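Local coordinates for RmpD (Hexulose-6-phosphate synthase) (Streptococcus mutans, PDB 3EXT), which is a TIM-barrel enzyme of the HUMPS family, with a magnesium ion bound inside its barrel, at residues V33-T38 with I60-T65. Numbering follows the deposited sequence.
With MG (magnesium ion), chain B.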
loop_
_atom_site.group_PDB
_atom_site.type_symbol
_atom_site.label_atom_id
_atom_site.label_comp_id
_atom_site.label_asym_id
_atom_site.label_seq_id
_atom_site.Cartn_x
_atom_site.Cartn_y
_atom_site.Cartn_z
ATOM N N VAL A 33 21.459 2.604 3.684
ATOM C CA VAL A 33 20.195 2.816 2.959
ATOM C C VAL A 33 19.288 3.416 3.963
ATOM O O VAL A 33 19.262 2.964 5.128
ATOM C CB VAL A 33 19.537 1.497 2.458
ATOM C CG1 VAL A 33 18.240 1.769 1.707
ATOM C CG2 VAL A 33 20.491 0.641 1.584
ATOM N N ILE A 34 18.574 4.469 3.532
ATOM C CA ILE A 34 17.604 5.142 4.374
ATOM C C ILE A 34 16.224 4.958 3.733
ATOM O O ILE A 34 16.028 5.250 2.546
ATOM C CB ILE A 34 17.955 6.627 4.585
ATOM C CG1 ILE A 34 19.349 6.746 5.293
ATOM C CG2 ILE A 34 16.847 7.351 5.376
ATOM C CD1 ILE A 34 19.805 8.166 5.614
ATOM N N GLU A 35 15.265 4.451 4.507
ATOM C CA GLU A 35 13.953 4.136 3.914
ATOM C C GLU A 35 12.834 4.937 4.533
ATOM O O GLU A 35 12.660 4.877 5.754
ATOM C CB GLU A 35 13.674 2.644 4.127
ATOM C CG GLU A 35 12.232 2.281 3.934
ATOM C CD GLU A 35 11.829 0.956 4.567
ATOM O OE1 GLU A 35 12.717 0.138 4.995
ATOM O OE2 GLU A 35 10.599 0.734 4.648
ATOM N N ALA A 36 12.037 5.637 3.715
ATOM C CA ALA A 36 10.713 6.135 4.176
ATOM C C ALA A 36 9.702 5.005 4.202
ATOM O O ALA A 36 9.243 4.565 3.115
ATOM C CB ALA A 36 10.166 7.246 3.274
ATOM N N GLY A 37 9.315 4.584 5.422
ATOM C CA GLY A 37 8.473 3.409 5.552
ATOM C C GLY A 37 7.016 3.761 5.210
ATOM O O GLY A 37 6.648 4.955 5.204
ATOM N N THR A 38 6.215 2.750 4.869
ATOM C CA THR A 38 4.849 2.981 4.336
ATOM C C THR A 38 3.985 3.717 5.359
ATOM O O THR A 38 3.134 4.573 5.005
ATOM C CB THR A 38 4.126 1.636 4.045
ATOM O OG1 THR A 38 5.023 0.725 3.431
ATOM C CG2 THR A 38 2.835 1.772 3.098
ATOM N N ILE A 60 21.565 5.577 -0.731
ATOM C CA ILE A 60 20.382 4.968 -1.309
ATOM C C ILE A 60 19.105 5.348 -0.499
ATOM O O ILE A 60 19.082 5.235 0.725
ATOM C CB ILE A 60 20.529 3.438 -1.401
ATOM C CG1 ILE A 60 21.755 3.107 -2.274
ATOM C CG2 ILE A 60 19.265 2.842 -2.018
ATOM C CD1 ILE A 60 22.122 1.644 -2.275
ATOM N N ILE A 61 18.065 5.785 -1.214
ATOM C CA ILE A 61 16.786 6.173 -0.582
ATOM C C ILE A 61 15.660 5.314 -1.076
ATOM O O ILE A 61 15.537 5.107 -2.284
ATOM C CB ILE A 61 16.494 7.706 -0.753
ATOM C CG1 ILE A 61 17.586 8.445 0.028
ATOM C CG2 ILE A 61 15.050 8.105 -0.236
ATOM C CD1 ILE A 61 17.492 9.803 -0.064
ATOM N N VAL A 62 14.906 4.759 -0.114
ATOM C CA VAL A 62 13.805 3.866 -0.393
ATOM C C VAL A 62 12.493 4.585 -0.087
ATOM O O VAL A 62 12.343 5.144 1.009
ATOM C CB VAL A 62 13.907 2.534 0.428
ATOM C CG1 VAL A 62 12.714 1.610 0.149
ATOM C CG2 VAL A 62 15.220 1.828 0.075
ATOM N N ALA A 63 11.586 4.587 -1.074
ATOM C CA ALA A 63 10.180 4.932 -0.834
ATOM C C ALA A 63 9.380 3.629 -0.756
ATOM O O ALA A 63 9.080 2.955 -1.776
ATOM C CB ALA A 63 9.614 5.873 -1.941
ATOM N N ASP A 64 9.059 3.255 0.478
ATOM C CA ASP A 64 8.322 2.012 0.700
ATOM C C ASP A 64 6.819 2.253 0.550
ATOM O O ASP A 64 6.084 2.356 1.546
ATOM C CB ASP A 64 8.684 1.478 2.110
ATOM C CG ASP A 64 8.057 0.155 2.429
ATOM O OD1 ASP A 64 7.485 -0.524 1.549
ATOM O OD2 ASP A 64 8.079 -0.206 3.637
ATOM N N THR A 65 6.333 2.310 -0.690
ATOM C CA THR A 65 4.908 2.634 -0.947
ATOM C C THR A 65 4.038 1.378 -1.000
ATOM O O THR A 65 2.785 1.474 -0.941
ATOM C CB THR A 65 4.757 3.321 -2.334
ATOM O OG1 THR A 65 5.342 2.470 -3.326
ATOM C CG2 THR A 65 5.466 4.731 -2.343
HETATM MG MG MG B . 9.437 -1.037 4.733
HETATM O O HOH W 1 11.220 -2.043 5.875
HETATM O O HOH W 2 8.372 -2.857 5.102
HETATM O O HOH W 3 10.432 -2.029 2.895
HETATM O O HOH W 4 8.499 -0.452 6.287
#
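Strand 33-36 and residues 60-65 of strand 60-67 are parallel neighbours in the TIM barrel and hold a magnesium ion at their C-terminal ends, where barrels of this fold carry their active sites. The intervening residues, mostly helical, make the return of a beta-alpha-beta crossover. Four backbone hydrogen bonds join the strands: I34 N to I60 O (3.0 Å), V62 N to I34 O, A36 N to V62 O and D64 N to A36 O. I34, A36 and I61 face outward onto helix 47-55, where branched aliphatic chains suit the apolar layer between barrel and helices, and the small A36 fits against L48. V33, I60 and V62 point into the barrel interior and meet W85; V33 CG1, anti to its own N (chi1 -180°), presses tightly on V62 CG2 at 3.4 Å.

Further up the same inner face, acids replace the hydrocarbons. E35 runs extended past V62, its CB 3.7 Å from V62 CB, and delivers OE2 to the magnesium at 2.1 Å; D64, the shorter acid, level with G37, supplies OD2 at 1.9 Å. Their carboxylate planes are turned 67° apart, and the shared metal probably offsets repulsion between the bound OE2 and OD2. Four waters complete six ligands. Second-shell Q9 and the metal-bound water 1 hold E35 OE1; second-shell K66, by a salt bridge, and T87 hold D64 OD1. G37 sits at the N-cap position of the following helix, whose first residue, T38, donates OG1 to D64 O at 2.7 Å, from above the carbonyl plane.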